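Local coordinates for protein insect group II chitinase (Ostrinia furnacalis, PDB 5Y2A) that probably hydrolyses chitin as a family 18 glycosyl hydrolase, cleaving beta-1,4 linkages of the polymer with the second catalytic domain of an insect group II chitinase, at residues Y8-A13 with S344-D349; W14-N19 with E275-G280; I35-A40 with K61-V66; S283-C288 with G352-C357. All coordinates share one frame; numbering follows the deposited sequence. Where two conformers were deposited one is given.

Contact 1: Y8-A13 with S344-D349; sequences YYTNWA and SLDLDD
The backbone joins where Leu-345 N donates to Tyr-8 O at 3.0 Å, a nearly straight bond (174°), and Leu-345 CG also rests against that carbonyl oxygen. Beside it, Ser-344, which follows a cis peptide bond, brings its CB to within 3.4 Å of Tyr-8 O. Next to this link the contact centres on the carboxylate of Asp-346. Thr-10 OG1 donates to Asp-346 OD1 at 2.9 Å, and Ser-344 OG donates to the same Asp-346 OD1 at 2.7 Å. The two hydroxyls arrive from opposite faces of the carboxylate and thus clamp it between them. Asp-346 CG stands between its own backbone N and carbonyl carbon (chi1 51°), which turns the carboxylate toward Thr-10. Two waters add to the grip: one joins Thr-10 N to Asp-346 OD1, the other donates to both Thr-10 OG1 and Asp-346 OD2. Ala-13 CB packs on Asp-346 CG at 3.7 Å, putting a methyl against the buried charge. Asp-346 OD2 also forms a salt bridge with Arg-16, which would probably keep the acid ionised. An alanine in place of Asp-346 would probably leave the Thr-10 and Ser-344 hydroxyls without their shared acceptor and the Arg-16 charge without its mate. Tyr-8 OH is hydrogen-bonded to Asp-121, and its ring meets Trp-343 edge-to-face. The contact lies just past the point where the first and last barrel strands, 4-10 and 339-343, pair and close the TIM barrel; strand 34-42 flanks 4-10 on its other side, and the loop leaving 339-343 passes onward to helix 361-371.

Contact 2: W14-N19 with E275-G280; sequences WYRPDN and ETRARG
The Arg-277 guanidinium has Pro-17 CD over one face, 3.7 Å above its plane, and Tyr-15 O at its edge. Arg-277 NH2 also lies at the edge of the Arg-16 guanidinium, whose plane is turned 70° from its own. Tyr-15 is the centre of an inverse gamma turn in the loop after the first barrel strand, while residues 275-280 belong to the region between strands 241-254 and 339-343, consistent with the insertion subdomain of many family 18 chitinases. Arg-277 NH2 donates to Tyr-15 O across a short 2.5 Å, and Arg-277 NH1 adds a weak bond to the same oxygen. Bent at chi3 (-73°), the Arg-277 chain turns back so that NE donates to Glu-275 O at 2.9 Å, from above the carbonyl plane. Arg-16 CG sits 3.1 Å from that same Glu-275 O. Arg-16 NE stands 4.2 Å from Arg-277 NH2, so two like charges come close, and partners elsewhere would probably offset them: Asp-346 for Arg-16, and Asp-53 of the second subunit for Arg-277 NH1. A water links both arginines to the backbone of 275-280, donating to Thr-276 O at 2.8 Å and accepting weak bonds from Arg-16 NE and Arg-277 NH2.

Contact 3: I35-A40 with K61-V66; sequences IIYAFA and KFYEKV
Aromatic contact dominates where Tyr-37 meets Tyr-63. The edge of Tyr-63 is set against one face of Tyr-37 in a T-shaped pair, with centroids 4.8 Å apart and planes at 72°. The closest carbons are Tyr-37 CE1 and Tyr-63 CE1 at 3.4 Å, toward the rim of the Tyr-37 ring. With CG anti to the backbone N (chi1 -167°), Tyr-37 reaches straight out from the strand to the helix. Apolar packing continues at the ring's edge, where Val-66 CG2 lies 3.8 Å from Tyr-37 CE2. The other methyl of this valine, CG1, meets Ile-35 CG2 at 4.0 Å, so one side chain of the helix serves two of the strand. Polar groups take the margins. The Tyr-37 hydroxyl passes 3.2 Å from Phe-62 CB on its way to a hydrogen bond with Asp-57. Tyr-63 OH donates to a water at 2.8 Å, and that water donates in turn to Phe-39 O, bridging helix and strand although no direct hydrogen bond joins them. Farther out, Phe-117 and Tyr-115 meet the Tyr-63 ring, while Tyr-9 meets Tyr-37. The segment axes are 10.2 Å apart and run nearly antiparallel. This is the strand-to-helix packing of a TIM barrel: helix 62-67 covers the outside of strand 34-42 before the chain returns as the parallel strand 75-81.

Contact 4: S283-C288 with G352-C357; sequences SFYEIC and GKYCGC
Cys-288 SG and Cys-355 SG are joined by a disulfide, 2.0 Å long with a chi3 of 97°, near the relaxed right angle. Its Cys-355 sulfur also lies 3.6 Å from Phe-284 CE2, an oblique sulfur-aromatic contact. Next to the bridge, Tyr-285 and Tyr-354 lie side by side and point the same way, their planes at 45°. Tyr-285 CD1 sits over the centre of the Tyr-354 ring, 3.6 Å above its plane, and Tyr-285 O comes within 3.4 Å of Tyr-354 CD2. The chi1 of 62° places one face of the Tyr-285 ring against Ser-283 OG. That serine is the N-cap of helix 284-292 and half of a capping box: Glu-286 N donates to Ser-283 OG at 3.0 Å, and Ser-283 N to Glu-286 OE1 at 2.9 Å. Asp-349 accepts from the backbone N of both Tyr-354 and Cys-355, which probably steadies the turn that carries them. An alanine at Tyr-354 would probably open a gap beside Tyr-285 CD1 and cost Glu-275 its weak bond from the phenol. A covalent S-S bond, with no direct hydrogen bond between the segments, ties a loop of little regular structure to the N-terminal part of a helix, consistent with a protein that matures in an oxidising environment.

Contacts 1 and 2 each touch all the others. Their centres lie about 11 Å apart, and Asp-346 OD2 meets Arg-16 NH1 at 2.7 Å. Between contacts 1 and 3, neighbouring barrel strands join, with Tyr-9 O 2.8 Å from Ala-38 N. Toward contact 4, the chain runs directly on, and Tyr-285 packs against the backbone of Asp-346 and Asp-348. Contact 2 meets contact 4 where Thr-276 OG1 is 2.6 Å from Glu-286 OE1, and contact 3 where Trp-14 CD1 packs on Phe-62 CZ. Contacts 3 and 4 stay separate, centres about 25 Å apart. Contacts 1 and 3 both reach the acidic DxxDxDxE signature of family 18, at strand 119-123, where the active site probably lies: Tyr-8 bonds Asp-121, and Ile-36 and Phe-39 touch Asp-121 and Asp-123.

Contact 1: Y8-A13 with S344-D349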
# COMPACT_ATOMS: atom_id res chain seq x y z
N TYR A 8 -8.52 11.77 16.21
CA TYR A 8 -7.32 11.03 15.86
C TYR A 8 -6.33 11.95 15.15
O TYR A 8 -6.66 12.57 14.13
CB TYR A 8 -7.65 9.81 15.00
CG TYR A 8 -8.10 8.64 15.85
CD1 TYR A 8 -9.42 8.50 16.21
CD2 TYR A 8 -7.18 7.70 16.32
CE1 TYR A 8 -9.84 7.45 17.01
CE2 TYR A 8 -7.60 6.64 17.12
CZ TYR A 8 -8.93 6.52 17.46
OH TYR A 8 -9.37 5.49 18.26
N TYR A 9 -5.13 12.06 15.72
CA TYR A 9 -3.98 12.71 15.12
C TYR A 9 -3.09 11.60 14.58
O TYR A 9 -2.86 10.61 15.27
CB TYR A 9 -3.22 13.54 16.16
CG TYR A 9 -1.85 13.97 15.70
CD1 TYR A 9 -1.69 15.11 14.93
CD2 TYR A 9 -0.71 13.21 15.99
CE1 TYR A 9 -0.45 15.51 14.49
CE2 TYR A 9 0.54 13.60 15.54
CZ TYR A 9 0.66 14.75 14.79
OH TYR A 9 1.89 15.16 14.33
N THR A 10 -2.66 11.71 13.32
CA THR A 10 -1.83 10.67 12.70
C THR A 10 -0.42 11.18 12.47
O THR A 10 -0.23 12.22 11.82
CB THR A 10 -2.45 10.16 11.40
OG1 THR A 10 -2.42 11.19 10.41
CG2 THR A 10 -3.90 9.72 11.63
N ASN A 11 0.58 10.49 13.04
CA ASN A 11 1.96 10.95 12.94
C ASN A 11 2.48 10.90 11.49
O ASN A 11 3.35 11.70 11.14
CB ASN A 11 2.85 10.19 13.94
CG ASN A 11 3.02 8.72 13.64
OD1 ASN A 11 2.29 8.12 12.86
ND2 ASN A 11 3.97 8.10 14.34
N TRP A 12 1.99 9.98 10.66
CA TRP A 12 2.45 9.90 9.28
C TRP A 12 1.92 11.02 8.38
O TRP A 12 2.37 11.13 7.23
CB TRP A 12 2.09 8.54 8.69
CG TRP A 12 0.62 8.27 8.52
CD1 TRP A 12 -0.15 8.55 7.42
CD2 TRP A 12 -0.25 7.66 9.48
NE1 TRP A 12 -1.44 8.14 7.64
CE2 TRP A 12 -1.54 7.60 8.89
CE3 TRP A 12 -0.07 7.17 10.78
CZ2 TRP A 12 -2.64 7.05 9.56
CZ3 TRP A 12 -1.17 6.63 11.44
CH2 TRP A 12 -2.44 6.58 10.83
N ALA A 13 1.02 11.88 8.86
CA ALA A 13 0.56 13.02 8.06
C ALA A 13 1.64 14.06 7.84
O ALA A 13 1.42 15.01 7.07
CB ALA A 13 -0.67 13.67 8.70
N SER A 344 -9.66 11.47 10.07
CA SER A 344 -8.79 11.90 11.16
C SER A 344 -8.55 13.39 10.95
O SER A 344 -8.92 13.92 9.90
CB SER A 344 -7.46 11.12 11.16
OG SER A 344 -6.71 11.39 9.99
N LEU A 345 -7.93 14.07 11.93
CA LEU A 345 -7.78 15.53 11.88
C LEU A 345 -7.22 16.02 10.56
O LEU A 345 -7.66 17.04 10.02
CB LEU A 345 -6.85 15.99 13.01
CG LEU A 345 -7.38 15.89 14.44
CD1 LEU A 345 -6.34 16.37 15.43
CD2 LEU A 345 -8.60 16.74 14.53
N ASP A 346 -6.21 15.32 10.03
CA ASP A 346 -5.46 15.78 8.87
C ASP A 346 -6.19 15.60 7.55
O ASP A 346 -5.69 16.08 6.52
CB ASP A 346 -4.15 15.01 8.81
CG ASP A 346 -4.37 13.52 8.90
OD1 ASP A 346 -4.62 13.02 10.01
OD2 ASP A 346 -4.36 12.87 7.84
N LEU A 347 -7.32 14.90 7.53
CA LEU A 347 -8.04 14.67 6.28
C LEU A 347 -9.20 15.62 6.09
O LEU A 347 -9.68 15.77 4.96
CB LEU A 347 -8.54 13.22 6.22
CG LEU A 347 -7.40 12.20 6.40
CD1 LEU A 347 -7.96 10.79 6.63
CD2 LEU A 347 -6.43 12.22 5.20
N ASP A 348 -9.66 16.26 7.17
CA ASP A 348 -10.52 17.43 7.11
C ASP A 348 -9.83 18.52 6.30
O ASP A 348 -8.62 18.48 6.07
CB ASP A 348 -10.79 17.93 8.54
CG ASP A 348 -12.06 18.77 8.68
OD1 ASP A 348 -12.73 19.11 7.68
OD2 ASP A 348 -12.38 19.11 9.84
N ASP A 349 -10.59 19.52 5.87
CA ASP A 349 -9.99 20.70 5.24
C ASP A 349 -9.44 21.61 6.34
O ASP A 349 -9.93 22.70 6.60
CB ASP A 349 -10.99 21.43 4.35
CG ASP A 349 -10.35 22.54 3.53
OD1 ASP A 349 -9.13 22.46 3.28
OD2 ASP A 349 -11.06 23.48 3.13
O HOH W 1 -3.53 14.38 12.36
O HOH W 2 -3.67 10.23 7.79

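Contact 2: W14-N19 with E275-G280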
# COMPACT_ATOMS: atom_id res chain seq x y z
N TRP A 14 2.75 13.98 8.57
CA TRP A 14 3.88 14.86 8.33
C TRP A 14 4.55 14.56 6.99
O TRP A 14 5.11 15.46 6.35
CB TRP A 14 4.87 14.72 9.48
CG TRP A 14 5.99 15.71 9.48
CD1 TRP A 14 5.99 16.94 10.07
CD2 TRP A 14 7.28 15.55 8.89
NE1 TRP A 14 7.20 17.56 9.87
CE2 TRP A 14 8.01 16.73 9.14
CE3 TRP A 14 7.89 14.53 8.15
CZ2 TRP A 14 9.31 16.91 8.69
CZ3 TRP A 14 9.18 14.71 7.71
CH2 TRP A 14 9.88 15.89 7.98
N TYR A 15 4.50 13.30 6.55
CA TYR A 15 5.18 12.85 5.33
C TYR A 15 4.28 13.06 4.11
O TYR A 15 3.96 12.14 3.37
CB TYR A 15 5.59 11.39 5.45
CG TYR A 15 6.49 11.08 6.63
CD1 TYR A 15 7.82 11.44 6.62
CD2 TYR A 15 6.02 10.38 7.73
CE1 TYR A 15 8.66 11.16 7.67
CE2 TYR A 15 6.85 10.08 8.80
CZ TYR A 15 8.17 10.48 8.76
OH TYR A 15 9.03 10.21 9.80
N ARG A 16 3.86 14.30 3.93
CA ARG A 16 2.86 14.66 2.94
C ARG A 16 3.28 15.94 2.25
O ARG A 16 3.91 16.80 2.87
CB ARG A 16 1.49 14.86 3.60
CG ARG A 16 0.39 14.05 2.98
CD ARG A 16 -0.81 13.99 3.90
NE ARG A 16 -0.98 12.65 4.44
CZ ARG A 16 -1.96 12.30 5.25
NH1 ARG A 16 -2.88 13.19 5.61
NH2 ARG A 16 -2.04 11.05 5.70
N PRO A 17 2.89 16.12 0.98
CA PRO A 17 3.28 17.36 0.28
C PRO A 17 2.73 18.55 1.05
O PRO A 17 1.70 18.45 1.72
CB PRO A 17 2.61 17.22 -1.10
CG PRO A 17 2.44 15.74 -1.29
CD PRO A 17 2.22 15.16 0.08
N ASP A 18 3.45 19.67 0.97
CA ASP A 18 3.24 20.79 1.88
C ASP A 18 1.78 21.15 2.10
O ASP A 18 1.37 21.44 3.23
CB ASP A 18 4.02 22.02 1.42
CG ASP A 18 5.51 21.90 1.70
OD1 ASP A 18 5.88 21.10 2.57
OD2 ASP A 18 6.30 22.63 1.05
N ASN A 19 0.96 21.11 1.05
CA ASN A 19 -0.42 21.55 1.24
C ASN A 19 -1.21 20.59 2.14
O ASN A 19 -2.17 21.00 2.79
CB ASN A 19 -1.10 21.67 -0.12
CG ASN A 19 -0.46 22.72 -1.01
OD1 ASN A 19 0.12 23.69 -0.53
ND2 ASN A 19 -0.57 22.52 -2.32
N GLU A 275 -2.13 14.68 -2.50
CA GLU A 275 -1.59 14.76 -1.15
C GLU A 275 -1.59 13.41 -0.44
O GLU A 275 -0.61 13.07 0.22
CB GLU A 275 -2.38 15.78 -0.32
CG GLU A 275 -2.03 17.22 -0.65
CD GLU A 275 -2.76 17.74 -1.88
OE1 GLU A 275 -3.92 17.35 -2.12
OE2 GLU A 275 -2.15 18.55 -2.61
N THR A 276 -2.67 12.63 -0.56
CA THR A 276 -2.72 11.38 0.18
C THR A 276 -2.05 10.21 -0.54
O THR A 276 -1.63 9.26 0.12
CB THR A 276 -4.18 11.03 0.54
OG1 THR A 276 -5.01 11.03 -0.63
CG2 THR A 276 -4.72 12.05 1.56
N ARG A 277 -1.93 10.28 -1.87
CA ARG A 277 -1.09 9.35 -2.64
C ARG A 277 -1.41 7.89 -2.34
O ARG A 277 -0.52 7.06 -2.14
CB ARG A 277 0.39 9.64 -2.36
CG ARG A 277 0.79 11.08 -2.62
CD ARG A 277 2.08 11.40 -1.89
NE ARG A 277 1.74 11.49 -0.47
CZ ARG A 277 2.58 11.35 0.55
NH1 ARG A 277 3.87 11.13 0.35
NH2 ARG A 277 2.10 11.44 1.78
N ALA A 278 -2.70 7.56 -2.32
CA ALA A 278 -3.09 6.18 -2.06
C ALA A 278 -4.34 5.88 -2.88
O ALA A 278 -5.42 6.38 -2.56
CB ALA A 278 -3.35 5.96 -0.56
N ARG A 279 -4.19 5.02 -3.89
CA ARG A 279 -5.35 4.67 -4.70
C ARG A 279 -6.43 4.05 -3.82
O ARG A 279 -6.14 3.26 -2.92
CB ARG A 279 -4.95 3.70 -5.81
CG ARG A 279 -4.00 4.25 -6.90
CD ARG A 279 -3.80 3.18 -7.97
NE ARG A 279 -5.06 2.94 -8.67
CZ ARG A 279 -5.39 3.48 -9.84
NH1 ARG A 279 -4.52 4.24 -10.49
NH2 ARG A 279 -6.57 3.22 -10.38
N GLY A 280 -7.68 4.41 -4.09
CA GLY A 280 -8.81 3.97 -3.29
C GLY A 280 -9.20 4.91 -2.17
O GLY A 280 -10.22 4.67 -1.52
O HOH W 3 -0.61 10.05 2.56

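Contact 3: I35-A40 with K61-V66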
# COMPACT_ATOMS: atom_id res chain seq x y z
N ILE A 35 -7.62 13.66 22.37
CA ILE A 35 -6.78 13.45 21.19
C ILE A 35 -6.12 12.09 21.33
O ILE A 35 -5.59 11.76 22.40
CB ILE A 35 -5.72 14.56 21.04
CG1 ILE A 35 -6.40 15.92 20.85
CG2 ILE A 35 -4.78 14.26 19.86
CD1 ILE A 35 -5.43 17.08 20.86
N ILE A 36 -6.14 11.30 20.26
CA ILE A 36 -5.47 10.01 20.21
C ILE A 36 -4.29 10.15 19.25
O ILE A 36 -4.47 10.53 18.09
CB ILE A 36 -6.40 8.89 19.74
CG1 ILE A 36 -7.69 8.83 20.57
CG2 ILE A 36 -5.67 7.55 19.81
CD1 ILE A 36 -7.49 8.74 22.05
N TYR A 37 -3.09 9.83 19.74
CA TYR A 37 -1.87 9.87 18.93
C TYR A 37 -1.73 8.53 18.21
O TYR A 37 -1.35 7.53 18.81
CB TYR A 37 -0.66 10.17 19.81
CG TYR A 37 0.59 10.55 19.05
CD1 TYR A 37 1.28 9.61 18.28
CD2 TYR A 37 1.10 11.84 19.10
CE1 TYR A 37 2.43 9.95 17.58
CE2 TYR A 37 2.25 12.19 18.41
CZ TYR A 37 2.91 11.24 17.65
OH TYR A 37 4.05 11.57 16.94
N ALA A 38 -2.02 8.52 16.91
CA ALA A 38 -1.95 7.32 16.09
C ALA A 38 -0.68 7.35 15.24
O ALA A 38 -0.40 8.37 14.59
CB ALA A 38 -3.17 7.20 15.18
N PHE A 39 0.11 6.28 15.26
CA PHE A 39 -0.05 5.09 16.11
C PHE A 39 1.30 4.69 16.70
O PHE A 39 2.34 4.84 16.05
CB PHE A 39 -0.55 3.87 15.32
CG PHE A 39 -2.00 3.90 14.95
CD1 PHE A 39 -2.99 3.80 15.91
CD2 PHE A 39 -2.38 3.96 13.61
CE1 PHE A 39 -4.33 3.80 15.56
CE2 PHE A 39 -3.71 3.96 13.25
CZ PHE A 39 -4.69 3.88 14.23
N ALA A 40 1.27 4.13 17.91
CA ALA A 40 2.37 3.28 18.36
C ALA A 40 2.09 1.85 17.91
O ALA A 40 0.98 1.52 17.48
CB ALA A 40 2.55 3.36 19.88
N LYS A 61 10.28 15.05 18.95
CA LYS A 61 9.47 15.39 20.12
C LYS A 61 7.98 15.50 19.80
O LYS A 61 7.25 16.20 20.50
CB LYS A 61 9.93 16.71 20.75
CG LYS A 61 11.41 16.79 21.11
CD LYS A 61 11.78 15.82 22.21
CE LYS A 61 13.28 15.82 22.46
NZ LYS A 61 13.99 14.95 21.49
N PHE A 62 7.49 14.77 18.79
CA PHE A 62 6.08 14.92 18.44
C PHE A 62 5.16 14.38 19.53
O PHE A 62 4.09 14.96 19.79
CB PHE A 62 5.80 14.26 17.09
CG PHE A 62 6.00 15.17 15.91
CD1 PHE A 62 6.89 16.23 15.98
CD2 PHE A 62 5.31 14.95 14.72
CE1 PHE A 62 7.08 17.07 14.89
CE2 PHE A 62 5.50 15.78 13.63
CZ PHE A 62 6.39 16.85 13.71
N TYR A 63 5.55 13.28 20.19
CA TYR A 63 4.81 12.79 21.34
C TYR A 63 4.59 13.91 22.36
O TYR A 63 3.45 14.21 22.74
CB TYR A 63 5.55 11.63 22.02
CG TYR A 63 5.43 10.23 21.44
CD1 TYR A 63 4.44 9.89 20.52
CD2 TYR A 63 6.30 9.23 21.86
CE1 TYR A 63 4.34 8.58 20.01
CE2 TYR A 63 6.22 7.94 21.37
CZ TYR A 63 5.25 7.61 20.45
OH TYR A 63 5.19 6.31 19.99
N GLU A 64 5.68 14.54 22.81
CA GLU A 64 5.59 15.55 23.85
C GLU A 64 4.87 16.79 23.36
O GLU A 64 4.16 17.45 24.14
CB GLU A 64 6.99 15.95 24.33
CG GLU A 64 7.75 14.86 25.04
CD GLU A 64 9.16 15.30 25.39
OE1 GLU A 64 9.44 16.52 25.29
OE2 GLU A 64 9.97 14.44 25.79
N LYS A 65 5.04 17.15 22.09
CA LYS A 65 4.37 18.32 21.57
C LYS A 65 2.86 18.14 21.54
O LYS A 65 2.12 19.11 21.71
CB LYS A 65 4.91 18.68 20.18
CG LYS A 65 6.31 19.27 20.25
CD LYS A 65 6.84 19.66 18.89
CE LYS A 65 8.16 20.41 19.05
NZ LYS A 65 8.94 20.47 17.79
N VAL A 66 2.38 16.91 21.34
CA VAL A 66 0.94 16.69 21.37
C VAL A 66 0.42 16.59 22.81
O VAL A 66 -0.62 17.17 23.14
CB VAL A 66 0.55 15.46 20.53
CG1 VAL A 66 -0.95 15.21 20.60
CG2 VAL A 66 0.97 15.67 19.08
O HOH W 4 4.50 5.71 17.37

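Contact 4: S283-C288 with G352-C357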
# COMPACT_ATOMS: atom_id res chain seq x y z
N SER A 283 -8.79 12.33 0.69
CA SER A 283 -9.16 13.17 1.82
C SER A 283 -10.37 14.02 1.45
O SER A 283 -10.68 14.24 0.27
CB SER A 283 -8.00 14.08 2.23
OG SER A 283 -7.78 15.09 1.26
N PHE A 284 -11.06 14.52 2.48
CA PHE A 284 -12.18 15.42 2.22
C PHE A 284 -11.74 16.63 1.41
O PHE A 284 -12.45 17.06 0.49
CB PHE A 284 -12.84 15.86 3.53
CG PHE A 284 -14.06 16.74 3.31
CD1 PHE A 284 -15.16 16.26 2.61
CD2 PHE A 284 -14.08 18.04 3.78
CE1 PHE A 284 -16.27 17.06 2.39
CE2 PHE A 284 -15.20 18.85 3.57
CZ PHE A 284 -16.29 18.35 2.88
N TYR A 285 -10.55 17.18 1.71
CA TYR A 285 -10.12 18.36 0.97
C TYR A 285 -9.75 18.03 -0.47
O TYR A 285 -9.96 18.85 -1.37
CB TYR A 285 -8.96 19.07 1.69
CG TYR A 285 -7.67 18.30 1.89
CD1 TYR A 285 -6.73 18.21 0.87
CD2 TYR A 285 -7.37 17.70 3.11
CE1 TYR A 285 -5.53 17.51 1.05
CE2 TYR A 285 -6.18 17.01 3.30
CZ TYR A 285 -5.26 16.93 2.26
OH TYR A 285 -4.08 16.24 2.45
N GLU A 286 -9.23 16.82 -0.73
CA GLU A 286 -9.01 16.41 -2.11
C GLU A 286 -10.33 16.26 -2.86
O GLU A 286 -10.42 16.53 -4.06
CB GLU A 286 -8.21 15.10 -2.15
CG GLU A 286 -6.75 15.27 -1.74
CD GLU A 286 -6.01 13.94 -1.56
OE1 GLU A 286 -6.61 12.97 -1.05
OE2 GLU A 286 -4.82 13.88 -1.93
N ILE A 287 -11.38 15.82 -2.16
CA ILE A 287 -12.69 15.75 -2.78
C ILE A 287 -13.23 17.14 -3.08
O ILE A 287 -13.85 17.38 -4.12
CB ILE A 287 -13.64 14.94 -1.88
CG1 ILE A 287 -13.16 13.49 -1.77
CG2 ILE A 287 -15.08 15.00 -2.40
CD1 ILE A 287 -13.85 12.73 -0.67
N CYS A 288 -13.00 18.09 -2.16
CA CYS A 288 -13.41 19.47 -2.39
C CYS A 288 -12.76 20.04 -3.64
O CYS A 288 -13.42 20.67 -4.47
CB CYS A 288 -13.06 20.33 -1.17
SG CYS A 288 -14.22 20.18 0.19
N GLY A 352 -8.56 25.10 5.53
CA GLY A 352 -9.63 25.91 4.98
C GLY A 352 -9.47 26.31 3.53
O GLY A 352 -10.36 26.97 2.99
N LYS A 353 -8.37 25.91 2.88
CA LYS A 353 -8.04 26.41 1.55
C LYS A 353 -8.75 25.66 0.42
O LYS A 353 -8.77 26.16 -0.71
CB LYS A 353 -6.52 26.33 1.32
CG LYS A 353 -5.68 27.22 2.22
CD LYS A 353 -4.20 27.05 1.91
CE LYS A 353 -3.34 28.12 2.56
NZ LYS A 353 -3.31 28.00 4.04
N TYR A 354 -9.30 24.48 0.68
CA TYR A 354 -9.84 23.64 -0.39
C TYR A 354 -11.35 23.73 -0.53
O TYR A 354 -11.86 23.70 -1.66
CB TYR A 354 -9.46 22.17 -0.17
CG TYR A 354 -7.99 21.87 -0.37
CD1 TYR A 354 -7.06 22.14 0.62
CD2 TYR A 354 -7.54 21.30 -1.56
CE1 TYR A 354 -5.72 21.86 0.44
CE2 TYR A 354 -6.20 21.01 -1.75
CZ TYR A 354 -5.30 21.30 -0.75
OH TYR A 354 -3.97 21.02 -0.93
N CYS A 355 -12.08 23.81 0.57
CA CYS A 355 -13.53 23.78 0.53
C CYS A 355 -14.19 25.15 0.64
O CYS A 355 -15.38 25.27 0.34
CB CYS A 355 -14.08 22.86 1.63
SG CYS A 355 -13.31 21.21 1.68
N GLY A 356 -13.45 26.18 1.06
CA GLY A 356 -14.05 27.49 1.22
C GLY A 356 -15.09 27.57 2.31
O GLY A 356 -15.99 28.41 2.24
N CYS A 357 -14.98 26.71 3.33
CA CYS A 357 -15.95 26.58 4.40
C CYS A 357 -15.33 26.89 5.76
O CYS A 357 -15.85 26.45 6.80
CB CYS A 357 -16.54 25.17 4.39
SG CYS A 357 -18.00 24.93 5.41